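Local coordinates for protein endolysin B (Mycobacterium phage D29, PDB 3HC7) that hydrolyses the ester linkage between mycolic acids and arabinogalactan in the mycobacterial cell envelope, helping the phage lyse its host after the holin has permeabilized the membrane, at residues Trp5-His10 with Ala58-Gln63; Pro119-Gly124 with Asp160-Gly165; Asp139-Leu144 with Asp174-Tyr179. All coordinates share one frame; numbering follows the deposited sequence.

Interaction 1. Residues Trp5-His10 with Ala58-Gln63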
ATOM      1  N   TRP A   5      16.890   6.834   7.917  1.00 68.27           N
ATOM      2  CA  TRP A   5      16.646   6.079   6.696  1.00 63.28           C
ATOM      3  C   TRP A   5      15.224   6.250   6.196  1.00 64.72           C
ATOM      4  O   TRP A   5      14.284   6.342   6.989  1.00 61.40           O
ATOM      5  CB  TRP A   5      16.936   4.593   6.912  1.00 59.62           C
ATOM      6  CG  TRP A   5      18.380   4.296   6.818  1.00 66.81           C
ATOM      7  CD1 TRP A   5      19.266   4.178   7.852  1.00 72.86           C
ATOM      8  CD2 TRP A   5      19.130   4.108   5.619  1.00 71.32           C
ATOM      9  NE1 TRP A   5      20.522   3.916   7.366  1.00 76.48           N
ATOM     10  CE2 TRP A   5      20.466   3.872   5.995  1.00 77.16           C
ATOM     11  CE3 TRP A   5      18.800   4.112   4.258  1.00 69.23           C
ATOM     12  CZ2 TRP A   5      21.473   3.640   5.060  1.00 78.21           C
ATOM     13  CZ3 TRP A   5      19.796   3.879   3.333  1.00 77.15           C
ATOM     14  CH2 TRP A   5      21.120   3.649   3.737  1.00 79.09           C
ATOM     15  N   LEU A   6      15.081   6.290   4.872  1.00 60.87           N
ATOM     16  CA  LEU A   6      13.777   6.316   4.230  1.00 57.64           C
ATOM     17  C   LEU A   6      13.628   5.104   3.310  1.00 62.00           C
ATOM     18  O   LEU A   6      14.412   4.914   2.374  1.00 55.24           O
ATOM     19  CB  LEU A   6      13.587   7.616   3.440  1.00 61.21           C
ATOM     20  CG  LEU A   6      12.307   7.718   2.605  1.00 62.03           C
ATOM     21  CD1 LEU A   6      11.084   7.602   3.491  1.00 54.06           C
ATOM     22  CD2 LEU A   6      12.274   9.018   1.798  1.00 64.05           C
ATOM     23  N   PHE A   7      12.625   4.278   3.594  1.00 56.39           N
ATOM     24  CA  PHE A   7      12.342   3.096   2.787  1.00 51.83           C
ATOM     25  C   PHE A   7      11.098   3.353   1.953  1.00 53.65           C
ATOM     26  O   PHE A   7      10.088   3.832   2.467  1.00 52.57           O
ATOM     27  CB  PHE A   7      12.135   1.870   3.680  1.00 43.92           C
ATOM     28  CG  PHE A   7      13.326   1.541   4.537  1.00 50.84           C
ATOM     29  CD1 PHE A   7      14.362   0.761   4.041  1.00 49.35           C
ATOM     30  CD2 PHE A   7      13.413   2.023   5.834  1.00 54.94           C
ATOM     31  CE1 PHE A   7      15.460   0.461   4.827  1.00 54.25           C
ATOM     32  CE2 PHE A   7      14.512   1.728   6.629  1.00 53.80           C
ATOM     33  CZ  PHE A   7      15.535   0.947   6.125  1.00 55.44           C
ATOM     34  N   THR A   8      11.175   3.038   0.664  1.00 52.12           N
ATOM     35  CA  THR A   8      10.090   3.353  -0.247  1.00 44.35           C
ATOM     36  C   THR A   8       9.708   2.153  -1.096  1.00 46.02           C
ATOM     37  O   THR A   8      10.563   1.393  -1.564  1.00 44.40           O
ATOM     38  CB  THR A   8      10.447   4.528  -1.184  1.00 53.52           C
ATOM     39  OG1 THR A   8      11.629   4.205  -1.923  1.00 56.52           O
ATOM     40  CG2 THR A   8      10.676   5.802  -0.386  1.00 56.33           C
ATOM     41  N   VAL A   9       8.406   1.993  -1.284  1.00 39.46           N
ATOM     42  CA  VAL A   9       7.878   0.902  -2.087  1.00 43.14           C
ATOM     43  C   VAL A   9       6.912   1.466  -3.115  1.00 42.75           C
ATOM     44  O   VAL A   9       5.872   2.029  -2.767  1.00 44.53           O
ATOM     45  CB  VAL A   9       7.175  -0.152  -1.224  1.00 39.14           C
ATOM     46  CG1 VAL A   9       6.830  -1.381  -2.063  1.00 32.44           C
ATOM     47  CG2 VAL A   9       8.064  -0.543  -0.055  1.00 37.99           C
ATOM     48  N   HIS A  10       7.279   1.322  -4.381  1.00 44.35           N
ATOM     49  CA  HIS A  10       6.462   1.803  -5.491  1.00 45.12           C
ATOM     50  C   HIS A  10       5.075   1.171  -5.577  1.00 43.24           C
ATOM     51  O   HIS A  10       4.812   0.116  -4.992  1.00 44.39           O
ATOM     52  CB  HIS A  10       7.196   1.584  -6.818  1.00 42.38           C
ATOM     53  CG  HIS A  10       8.154   2.678  -7.166  1.00 42.88           C
ATOM     54  ND1 HIS A  10       7.736   3.937  -7.542  1.00 41.40           N
ATOM     55  CD2 HIS A  10       9.506   2.703  -7.208  1.00 43.63           C
ATOM     56  CE1 HIS A  10       8.790   4.688  -7.808  1.00 47.37           C
ATOM     57  NE2 HIS A  10       9.878   3.965  -7.610  1.00 53.21           N
ATOM     58  N   ALA A  58       8.990  -9.071   2.036  1.00 41.43           N
ATOM     59  CA  ALA A  58      10.229  -9.738   2.414  1.00 37.82           C
ATOM     60  C   ALA A  58      11.419  -8.801   2.225  1.00 41.00           C
ATOM     61  O   ALA A  58      12.301  -8.728   3.079  1.00 40.60           O
ATOM     62  CB  ALA A  58      10.415 -11.013   1.624  1.00 34.05           C
ATOM     63  N   GLU A  59      11.443  -8.072   1.116  1.00 34.83           N
ATOM     64  CA  GLU A  59      12.564  -7.174   0.861  1.00 44.43           C
ATOM     65  C   GLU A  59      12.587  -5.976   1.811  1.00 45.76           C
ATOM     66  O   GLU A  59      13.656  -5.530   2.230  1.00 46.17           O
ATOM     67  CB  GLU A  59      12.578  -6.695  -0.585  1.00 46.86           C
ATOM     68  CG  GLU A  59      13.752  -5.761  -0.897  1.00 51.84           C
ATOM     69  CD  GLU A  59      15.096  -6.477  -0.934  1.00 60.39           C
ATOM     70  OE1 GLU A  59      15.116  -7.724  -1.025  1.00 60.80           O
ATOM     71  OE2 GLU A  59      16.139  -5.792  -0.880  1.00 66.19           O
ATOM     72  N   LEU A  60      11.415  -5.454   2.153  1.00 38.82           N
ATOM     73  CA  LEU A  60      11.354  -4.307   3.050  1.00 41.75           C
ATOM     74  C   LEU A  60      11.825  -4.685   4.457  1.00 43.83           C
ATOM     75  O   LEU A  60      12.503  -3.908   5.135  1.00 45.28           O
ATOM     76  CB  LEU A  60       9.940  -3.722   3.094  1.00 34.98           C
ATOM     77  CG  LEU A  60       9.801  -2.572   4.096  1.00 40.46           C
ATOM     78  CD1 LEU A  60      10.836  -1.494   3.810  1.00 39.12           C
ATOM     79  CD2 LEU A  60       8.398  -2.001   4.090  1.00 41.44           C
ATOM     80  N   ILE A  61      11.470  -5.887   4.892  1.00 40.58           N
ATOM     81  CA  ILE A  61      11.881  -6.359   6.206  1.00 38.39           C
ATOM     82  C   ILE A  61      13.400  -6.526   6.228  1.00 45.84           C
ATOM     83  O   ILE A  61      14.077  -6.042   7.136  1.00 43.96           O
ATOM     84  CB  ILE A  61      11.211  -7.695   6.548  1.00 33.08           C
ATOM     85  CG1 ILE A  61       9.721  -7.486   6.832  1.00 31.33           C
ATOM     86  CG2 ILE A  61      11.895  -8.338   7.752  1.00 33.22           C
ATOM     87  CD1 ILE A  61       8.914  -8.779   6.808  1.00 31.06           C
ATOM     88  N   LEU A  62      13.917  -7.209   5.209  1.00 41.82           N
ATOM     89  CA  LEU A  62      15.348  -7.446   5.057  1.00 48.25           C
ATOM     90  C   LEU A  62      16.142  -6.141   5.136  1.00 53.98           C
ATOM     91  O   LEU A  62      17.079  -6.023   5.924  1.00 58.20           O
ATOM     92  CB  LEU A  62      15.616  -8.154   3.721  1.00 53.06           C
ATOM     93  CG  LEU A  62      16.978  -8.809   3.454  1.00 65.41           C
ATOM     94  CD1 LEU A  62      17.045  -9.387   2.049  1.00 64.24           C
ATOM     95  CD2 LEU A  62      18.113  -7.832   3.654  1.00 78.13           C
ATOM     96  N   GLN A  63      15.758  -5.169   4.317  1.00 49.57           N
ATOM     97  CA  GLN A  63      16.470  -3.904   4.226  1.00 53.52           C
ATOM     98  C   GLN A  63      16.433  -3.119   5.530  1.00 53.76           C
ATOM     99  O   GLN A  63      17.432  -2.528   5.931  1.00 58.24           O
ATOM    100  CB  GLN A  63      15.897  -3.056   3.087  1.00 52.88           C
ATOM    101  CG  GLN A  63      16.257  -3.566   1.703  1.00 56.17           C
ATOM    102  CD  GLN A  63      17.744  -3.427   1.416  1.00 64.18           C
ATOM    103  OE1 GLN A  63      18.294  -4.118   0.557  1.00 60.07           O
ATOM    104  NE2 GLN A  63      18.400  -2.527   2.142  1.00 56.14           N
TER
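Leu60, on helix 50-70, meets Phe7 of strand 5-9 first along the segment Ala58-Gln63, and this is also where the two backbones come nearest, 7.5 Å between Phe7 CA and Leu60 CA. Its CG lies anti to the backbone N (chi1 176°), which carries the two methyl branches across the gap although the CB itself points along the interface. One branch, CD1, sits 3.6 Å from Phe7 CB and 4.0 Å from Phe7 CG, lying obliquely at the root of the ring. The other, CD2, faces the strand one inward residue further on, 4.4 Å from Val9 CG2, a looser touch. One turn later Gln63 takes the far part of the same ring: its CB is 3.9 Å from Phe7 CE1, and its backbone O is 3.7 Å from that carbon, again oblique to the ring. Phe7 is thus held at its base by Leu60 and at its outer rim by Gln63, while Ile64 and Lys67 of the same helix continue the cover. Strand and helix segments run nearly antiparallel, 172° between their directions and 9.9 Å between axes at closest approach. Val9 also touches the probable nucleophile elbow around Ser82. A helix laid antiparallel on a parallel sheet strand, here with Phe7 and Val9 turned to it and packed mainly on Leu60, is the layered architecture of the alpha/beta-hydrolase fold.

Interaction 2. Residues Pro119-Gly124 with Asp160-Gly165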
ATOM      1  N   PRO A 119      -4.811   0.322   0.343  1.00 38.55           N
ATOM      2  CA  PRO A 119      -5.865  -0.690   0.490  1.00 35.73           C
ATOM      3  C   PRO A 119      -6.032  -1.189   1.925  1.00 33.11           C
ATOM      4  O   PRO A 119      -7.021  -1.860   2.217  1.00 33.48           O
ATOM      5  CB  PRO A 119      -5.392  -1.827  -0.421  1.00 37.98           C
ATOM      6  CG  PRO A 119      -4.493  -1.165  -1.415  1.00 40.39           C
ATOM      7  CD  PRO A 119      -3.792  -0.082  -0.638  1.00 39.98           C
ATOM      8  N   MET A 120      -5.087  -0.869   2.806  1.00 32.65           N
ATOM      9  CA  MET A 120      -5.211  -1.222   4.216  1.00 32.08           C
ATOM     10  C   MET A 120      -5.512   0.004   5.053  1.00 36.09           C
ATOM     11  O   MET A 120      -5.328  -0.017   6.271  1.00 38.63           O
ATOM     12  CB  MET A 120      -3.906  -1.821   4.753  1.00 33.86           C
ATOM     13  CG  MET A 120      -3.575  -3.221   4.280  1.00 37.00           C
ATOM     14  SD  MET A 120      -1.939  -3.712   4.893  1.00 32.13           S
ATOM     15  CE  MET A 120      -2.249  -3.871   6.653  1.00 26.44           C
ATOM     16  N   ARG A 121      -5.937   1.088   4.419  1.00 34.33           N
ATOM     17  CA  ARG A 121      -6.134   2.326   5.167  1.00 44.92           C
ATOM     18  C   ARG A 121      -7.131   2.153   6.317  1.00 46.67           C
ATOM     19  O   ARG A 121      -8.238   1.656   6.123  1.00 43.43           O
ATOM     20  CB  ARG A 121      -6.564   3.469   4.252  1.00 45.73           C
ATOM     21  CG  ARG A 121      -6.644   4.805   4.969  1.00 51.92           C
ATOM     22  CD  ARG A 121      -6.970   5.937   4.016  1.00 47.31           C
ATOM     23  NE  ARG A 121      -8.338   5.845   3.510  1.00 48.46           N
ATOM     24  CZ  ARG A 121      -9.412   6.252   4.183  1.00 51.70           C
ATOM     25  NH1 ARG A 121      -9.287   6.774   5.397  1.00 53.32           N
ATOM     26  NH2 ARG A 121     -10.613   6.133   3.643  1.00 55.21           N
ATOM     27  N   GLN A 122      -6.714   2.563   7.512  1.00 42.79           N
ATOM     28  CA  GLN A 122      -7.537   2.468   8.714  1.00 37.53           C
ATOM     29  C   GLN A 122      -8.825   3.264   8.534  1.00 47.59           C
ATOM     30  O   GLN A 122      -8.843   4.268   7.817  1.00 48.21           O
ATOM     31  CB  GLN A 122      -6.746   2.990   9.923  1.00 47.36           C
ATOM     32  CG  GLN A 122      -7.576   3.287  11.168  1.00 44.43           C
ATOM     33  CD  GLN A 122      -6.723   3.731  12.343  1.00 51.37           C
ATOM     34  OE1 GLN A 122      -5.597   3.267  12.518  1.00 50.00           O
ATOM     35  NE2 GLN A 122      -7.259   4.633  13.158  1.00 52.83           N
ATOM     36  N   LYS A 123      -9.900   2.822   9.180  1.00 52.86           N
ATOM     37  CA  LYS A 123     -11.197   3.473   9.018  1.00 55.41           C
ATOM     38  C   LYS A 123     -11.175   4.923   9.512  1.00 58.49           C
ATOM     39  O   LYS A 123     -10.791   5.194  10.652  1.00 62.00           O
ATOM     40  CB  LYS A 123     -12.291   2.694   9.752  1.00 61.97           C
ATOM     41  CG  LYS A 123     -13.700   3.021   9.265  1.00 71.92           C
ATOM     42  CD  LYS A 123     -14.708   3.033  10.405  1.00 81.79           C
ATOM     43  CE  LYS A 123     -14.664   1.756  11.231  1.00 85.10           C
ATOM     44  NZ  LYS A 123     -15.619   1.821  12.380  1.00 90.09           N
ATOM     45  N   GLY A 124     -11.580   5.850   8.647  1.00 57.37           N
ATOM     46  CA  GLY A 124     -11.704   7.246   9.024  1.00 66.79           C
ATOM     47  C   GLY A 124     -10.391   7.991   9.194  1.00 66.71           C
ATOM     48  O   GLY A 124     -10.371   9.139   9.629  1.00 74.37           O
ATOM     49  N   ASP A 160      -1.658   9.274   5.750  1.00 52.82           N
ATOM     50  CA  ASP A 160      -2.385   8.404   4.829  1.00 47.23           C
ATOM     51  C   ASP A 160      -3.271   9.225   3.918  1.00 51.13           C
ATOM     52  O   ASP A 160      -4.383   9.576   4.261  1.00 55.82           O
ATOM     53  CB  ASP A 160      -3.202   7.341   5.570  1.00 42.66           C
ATOM     54  CG  ASP A 160      -3.429   6.055   4.727  1.00 71.18           C
ATOM     55  OD1 ASP A 160      -3.679   6.157   3.509  1.00 68.05           O
ATOM     56  OD2 ASP A 160      -3.349   4.951   5.301  1.00 66.22           O
ATOM     57  N   TYR A 161      -2.730   9.523   2.753  1.00 53.66           N
ATOM     58  CA  TYR A 161      -3.367  10.355   1.738  1.00 49.23           C
ATOM     59  C   TYR A 161      -4.295   9.530   0.866  1.00 53.59           C
ATOM     60  O   TYR A 161      -3.853   8.617   0.218  1.00 47.82           O
ATOM     61  CB  TYR A 161      -2.288  10.974   0.862  1.00 48.90           C
ATOM     62  CG  TYR A 161      -1.291  11.855   1.582  1.00 53.82           C
ATOM     63  CD1 TYR A 161      -1.665  13.067   2.123  1.00 61.99           C
ATOM     64  CD2 TYR A 161       0.017  11.489   1.682  1.00 52.05           C
ATOM     65  CE1 TYR A 161      -0.758  13.878   2.762  1.00 70.88           C
ATOM     66  CE2 TYR A 161       0.917  12.279   2.324  1.00 63.49           C
ATOM     67  CZ  TYR A 161       0.526  13.472   2.861  1.00 70.82           C
ATOM     68  OH  TYR A 161       1.444  14.250   3.479  1.00 72.61           O
ATOM     69  N   ALA A 162      -5.564   9.882   0.847  1.00 51.97           N
ATOM     70  CA  ALA A 162      -6.580   9.087   0.180  1.00 56.04           C
ATOM     71  C   ALA A 162      -7.664   9.980  -0.384  1.00 54.82           C
ATOM     72  O   ALA A 162      -8.179  10.850   0.316  1.00 55.20           O
ATOM     73  CB  ALA A 162      -7.175   8.075   1.151  1.00 56.07           C
ATOM     74  N   HIS A 163      -8.004   9.761  -1.651  1.00 58.01           N
ATOM     75  CA  HIS A 163      -9.037  10.539  -2.329  1.00 59.04           C
ATOM     76  C   HIS A 163     -10.300   9.715  -2.466  1.00 67.33           C
ATOM     77  O   HIS A 163     -10.234   8.517  -2.747  1.00 62.05           O
ATOM     78  CB  HIS A 163      -8.605  10.919  -3.751  1.00 52.89           C
ATOM     79  CG  HIS A 163      -7.403  11.805  -3.816  1.00 55.92           C
ATOM     80  ND1 HIS A 163      -6.478  11.721  -4.832  1.00 55.50           N
ATOM     81  CD2 HIS A 163      -6.976  12.795  -2.995  1.00 61.73           C
ATOM     82  CE1 HIS A 163      -5.530  12.621  -4.636  1.00 64.85           C
ATOM     83  NE2 HIS A 163      -5.808  13.285  -3.528  1.00 66.80           N
ATOM     84  N   ASP A 164     -11.456  10.347  -2.301  1.00 74.45           N
ATOM     85  CA  ASP A 164     -12.677   9.690  -2.734  1.00 75.86           C
ATOM     86  C   ASP A 164     -12.611   9.577  -4.250  1.00 66.34           C
ATOM     87  O   ASP A 164     -12.199  10.509  -4.940  1.00 76.74           O
ATOM     88  CB  ASP A 164     -13.930  10.431  -2.257  1.00 85.58           C
ATOM     89  CG  ASP A 164     -14.602   9.730  -1.078  1.00 93.40           C
ATOM     90  OD1 ASP A 164     -14.883   8.521  -1.201  1.00 95.53           O
ATOM     91  OD2 ASP A 164     -14.844  10.372  -0.031  1.00 91.69           O
ATOM     92  N   GLY A 165     -12.995   8.425  -4.769  1.00 56.64           N
ATOM     93  CA  GLY A 165     -12.796   8.135  -6.177  1.00 64.27           C
ATOM     94  C   GLY A 165     -11.749   7.046  -6.288  1.00 62.55           C
ATOM     95  O   GLY A 165     -11.766   6.242  -7.221  1.00 58.11           O
TER
HETATM   96  O   HOH W   1      -4.034   4.255   7.499  1.00 46.72           O
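Arg121, the residue with the most surface buried here, lays its aliphatic stem across the carboxylate of Asp160 and ends against the methyl of Ala162. The contact with Asp160 is made by carbon: CG of Arg121 is 3.3 Å from Asp160 OD2, and CD of Arg121 is 3.3 Å from Asp160 OD1, so each methylene faces a different carboxylate oxygen. The charged ends do not pair. Arg121 NE stays 4.7 Å from Asp160 OD1, and the guanidinium and carboxylate planes stand 82° apart, although opposite charges at this separation may still attract. The torsions explain the path: the stem is extended through chi1 and chi2, then bends at chi3 (69°), turning the guanidinium past Ala162, whose CB lies 3.4 Å from Arg121 NE and oblique to the group. The polar ends are used by other parts of the chain, NE by the carbonyl of Ala169 and NH1 by that of Phe125.

In the alpha/beta-hydrolase fold this is the C-terminal end of the outermost strand 157-161, and the chain leaving it leads to Asp166, the inferred acid of the catalytic triad, whose side chain is about 6 Å from that of Ala162. Arg121 comes from the loop after the neighbouring strand 110-116.

Asp160 takes its direct hydrogen bond at OD2 from Asn118 ND2, just before the loop segment. A water accepts from Gln122 N, 3.2 Å from the water O; its modelled link to Asp160 OD2 is too short to trust, which leaves a water bridge between the segments doubtful. Ala162 adds its methyl alone, 3.6 Å from Arg121 CD.

Interaction 3. Residues Asp139-Leu144 with Asp174-Tyr179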
ATOM      1  N   ASP A 139     -16.545   7.888   6.642  1.00 66.73           N
ATOM      2  CA  ASP A 139     -17.098   6.543   6.797  1.00 75.97           C
ATOM      3  C   ASP A 139     -16.466   5.535   5.836  1.00 70.43           C
ATOM      4  O   ASP A 139     -16.993   4.440   5.640  1.00 74.28           O
ATOM      5  CB  ASP A 139     -18.633   6.542   6.689  1.00 81.32           C
ATOM      6  CG  ASP A 139     -19.131   6.957   5.320  1.00 86.81           C
ATOM      7  OD1 ASP A 139     -18.403   7.674   4.607  1.00 89.08           O
ATOM      8  OD2 ASP A 139     -20.265   6.568   4.961  1.00 89.12           O
ATOM      9  N   THR A 140     -15.329   5.907   5.254  1.00 61.98           N
ATOM     10  CA  THR A 140     -14.617   5.013   4.345  1.00 62.38           C
ATOM     11  C   THR A 140     -13.329   4.454   4.942  1.00 55.31           C
ATOM     12  O   THR A 140     -12.740   5.025   5.871  1.00 49.68           O
ATOM     13  CB  THR A 140     -14.299   5.674   2.980  1.00 60.35           C
ATOM     14  OG1 THR A 140     -13.319   6.703   3.152  1.00 61.19           O
ATOM     15  CG2 THR A 140     -15.555   6.258   2.356  1.00 59.78           C
ATOM     16  N   LEU A 141     -12.902   3.327   4.388  1.00 45.19           N
ATOM     17  CA  LEU A 141     -11.687   2.649   4.817  1.00 44.13           C
ATOM     18  C   LEU A 141     -11.049   1.900   3.653  1.00 46.11           C
ATOM     19  O   LEU A 141     -11.534   1.964   2.521  1.00 50.18           O
ATOM     20  CB  LEU A 141     -11.984   1.668   5.952  1.00 45.36           C
ATOM     21  CG  LEU A 141     -13.348   0.977   5.970  1.00 49.13           C
ATOM     22  CD1 LEU A 141     -13.726   0.445   4.607  1.00 51.34           C
ATOM     23  CD2 LEU A 141     -13.352  -0.132   7.008  1.00 41.96           C
ATOM     24  N   GLY A 142      -9.958   1.196   3.938  1.00 38.78           N
ATOM     25  CA  GLY A 142      -9.337   0.349   2.944  1.00 38.65           C
ATOM     26  C   GLY A 142     -10.216  -0.854   2.659  1.00 38.36           C
ATOM     27  O   GLY A 142     -10.885  -1.388   3.546  1.00 31.62           O
ATOM     28  N   ILE A 143     -10.217  -1.291   1.409  1.00 35.93           N
ATOM     29  CA  ILE A 143     -10.984  -2.466   1.035  1.00 30.75           C
ATOM     30  C   ILE A 143     -10.563  -3.743   1.787  1.00 37.14           C
ATOM     31  O   ILE A 143     -11.418  -4.558   2.154  1.00 37.70           O
ATOM     32  CB  ILE A 143     -10.896  -2.695  -0.478  1.00 35.52           C
ATOM     33  CG1 ILE A 143     -11.862  -3.796  -0.902  1.00 34.39           C
ATOM     34  CG2 ILE A 143      -9.454  -2.990  -0.879  1.00 31.46           C
ATOM     35  CD1 ILE A 143     -11.921  -4.018  -2.398  1.00 30.48           C
ATOM     36  N   LEU A 144      -9.261  -3.921   2.019  1.00 33.12           N
ATOM     37  CA  LEU A 144      -8.746  -5.177   2.593  1.00 33.01           C
ATOM     38  C   LEU A 144      -9.216  -5.415   4.027  1.00 33.08           C
ATOM     39  O   LEU A 144      -9.252  -4.492   4.822  1.00 34.48           O
ATOM     40  CB  LEU A 144      -7.219  -5.207   2.551  1.00 28.24           C
ATOM     41  CG  LEU A 144      -6.553  -5.301   1.180  1.00 34.17           C
ATOM     42  CD1 LEU A 144      -5.055  -5.139   1.326  1.00 32.54           C
ATOM     43  CD2 LEU A 144      -6.875  -6.630   0.498  1.00 30.92           C
ATOM     44  N   ASP A 174     -20.392   0.320   4.927  1.00 59.11           N
ATOM     45  CA  ASP A 174     -21.605  -0.444   4.638  1.00 70.29           C
ATOM     46  C   ASP A 174     -21.518  -1.295   3.366  1.00 73.49           C
ATOM     47  O   ASP A 174     -22.306  -2.222   3.185  1.00 78.65           O
ATOM     48  CB  ASP A 174     -22.817   0.490   4.546  1.00 77.37           C
ATOM     49  CG  ASP A 174     -23.237   1.040   5.895  1.00 81.43           C
ATOM     50  OD1 ASP A 174     -22.757   0.525   6.927  1.00 82.62           O
ATOM     51  OD2 ASP A 174     -24.053   1.988   5.920  1.00 83.13           O
ATOM     52  N   ASP A 175     -20.571  -0.979   2.485  1.00 63.30           N
ATOM     53  CA  ASP A 175     -20.474  -1.648   1.188  1.00 53.58           C
ATOM     54  C   ASP A 175     -19.440  -2.768   1.189  1.00 46.57           C
ATOM     55  O   ASP A 175     -19.178  -3.388   0.161  1.00 46.02           O
ATOM     56  CB  ASP A 175     -20.109  -0.639   0.102  1.00 51.67           C
ATOM     57  CG  ASP A 175     -21.200   0.373  -0.142  1.00 63.56           C
ATOM     58  OD1 ASP A 175     -22.295   0.214   0.429  1.00 67.50           O
ATOM     59  OD2 ASP A 175     -20.958   1.329  -0.906  1.00 67.83           O
ATOM     60  N   LEU A 176     -18.868  -3.025   2.356  1.00 48.22           N
ATOM     61  CA  LEU A 176     -17.673  -3.850   2.479  1.00 48.99           C
ATOM     62  C   LEU A 176     -17.845  -5.276   1.953  1.00 43.57           C
ATOM     63  O   LEU A 176     -16.871  -5.922   1.548  1.00 44.05           O
ATOM     64  CB  LEU A 176     -17.236  -3.877   3.939  1.00 53.57           C
ATOM     65  CG  LEU A 176     -15.757  -3.655   4.234  1.00 53.22           C
ATOM     66  CD1 LEU A 176     -15.101  -2.785   3.173  1.00 54.75           C
ATOM     67  CD2 LEU A 176     -15.623  -3.025   5.606  1.00 50.13           C
ATOM     68  N   HIS A 177     -19.074  -5.772   1.962  1.00 39.49           N
ATOM     69  CA  HIS A 177     -19.310  -7.145   1.534  1.00 46.26           C
ATOM     70  C   HIS A 177     -20.266  -7.220   0.364  1.00 37.55           C
ATOM     71  O   HIS A 177     -20.847  -8.261   0.079  1.00 47.74           O
ATOM     72  CB  HIS A 177     -19.773  -8.007   2.702  1.00 55.59           C
ATOM     73  CG  HIS A 177     -18.753  -8.115   3.790  1.00 68.53           C
ATOM     74  ND1 HIS A 177     -17.580  -8.825   3.640  1.00 69.57           N
ATOM     75  CD2 HIS A 177     -18.713  -7.579   5.032  1.00 73.10           C
ATOM     76  CE1 HIS A 177     -16.869  -8.734   4.749  1.00 73.26           C
ATOM     77  NE2 HIS A 177     -17.534  -7.984   5.610  1.00 77.25           N
ATOM     78  N   GLU A 178     -20.420  -6.094  -0.316  1.00 36.41           N
ATOM     79  CA  GLU A 178     -21.085  -6.078  -1.608  1.00 31.50           C
ATOM     80  C   GLU A 178     -20.280  -6.948  -2.583  1.00 32.03           C
ATOM     81  O   GLU A 178     -19.050  -7.009  -2.517  1.00 31.15           O
ATOM     82  CB  GLU A 178     -21.204  -4.629  -2.088  1.00 39.30           C
ATOM     83  CG  GLU A 178     -21.380  -4.428  -3.581  1.00 60.20           C
ATOM     84  CD  GLU A 178     -21.377  -2.952  -3.956  1.00 72.51           C
ATOM     85  OE1 GLU A 178     -21.505  -2.105  -3.045  1.00 77.41           O
ATOM     86  OE2 GLU A 178     -21.244  -2.634  -5.152  1.00 73.36           O
ATOM     87  N   TYR A 179     -20.991  -7.613  -3.485  1.00 33.45           N
ATOM     88  CA  TYR A 179     -20.416  -8.559  -4.437  1.00 26.16           C
ATOM     89  C   TYR A 179     -19.198  -8.032  -5.210  1.00 29.50           C
ATOM     90  O   TYR A 179     -18.138  -8.664  -5.220  1.00 26.50           O
ATOM     91  CB  TYR A 179     -21.505  -8.975  -5.428  1.00 30.04           C
ATOM     92  CG  TYR A 179     -21.069  -9.983  -6.465  1.00 37.83           C
ATOM     93  CD1 TYR A 179     -20.837 -11.311  -6.123  1.00 38.96           C
ATOM     94  CD2 TYR A 179     -20.912  -9.612  -7.793  1.00 30.15           C
ATOM     95  CE1 TYR A 179     -20.447 -12.234  -7.076  1.00 37.29           C
ATOM     96  CE2 TYR A 179     -20.528 -10.519  -8.747  1.00 33.67           C
ATOM     97  CZ  TYR A 179     -20.303 -11.826  -8.391  1.00 34.95           C
ATOM     98  OH  TYR A 179     -19.941 -12.717  -9.362  1.00 31.83           O
TER
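Leu141 and Leu176 meet where the backbone leaving the short strand 140-141 passes the type I beta turn Asp175-Glu178, with the nearest CA atoms, Ile143 CA and Leu176 CA, 7.0 Å apart. The strand pairs antiparallel with strand 171-172 in a small two-stranded sheet, separate from the central parallel sheet, and the turn leads on from that partner into helix 179-189. The turn is closed by Glu178 N bonding to Asp175 O at 3.0 Å, and Glu178 occupies the N-cap position, right before the helix.

Across the gap the branched ends of the two leucines meet end-on. Neither CB aims straight at the other segment; the methyls do the approaching. On each side both take part: Leu141 CD2 is 3.9 Å from Leu176 CD2, while Leu141 CD1 also comes within 4.1 Å of that same Leu176 methyl. As modelled, the first torsions of both leucines lie away from the staggered positions, 32° in Leu141 and -134° in Leu176. Ile143 contributes mainly with its backbone, Ile143 O lying 4.2 Å from Leu176 CD1, and its side chain packs instead on Val181 and Met188 of helix 179-189.

Arg185 of that helix links the two segments through polar atoms, its guanidinium bonding to the carbonyls of both Ile143 and Leu176. Ile171 and Arg147 also touch both leucines, extending the apolar contact to the sheet partner and a neighbouring loop. The closest apolar approach is between the two CD1 methyls, Leu141 CD1 and Leu176 CD1, at 3.8 Å.

From the N terminus, interaction 1 comes first: helix 50-70 folds back on strand 5-9, closing a loop that contains strand 35-38 before either other contact opens. Interactions 2 and 3 follow and cross, their segments alternating as 119-124, 139-144, 160-165 and 174-179. They touch directly, Arg121 O to Gly142 N at 2.8 Å, and their centres are 11 Å apart. Interaction 2 ties the loop after strand 110-116 to the edge strand of the central sheet, and interaction 3 ties the small antiparallel sheet to the approach to helix 179-189. Interaction 1 lies on the opposite side of the chain's centre, sharing that central sheet with interaction 2.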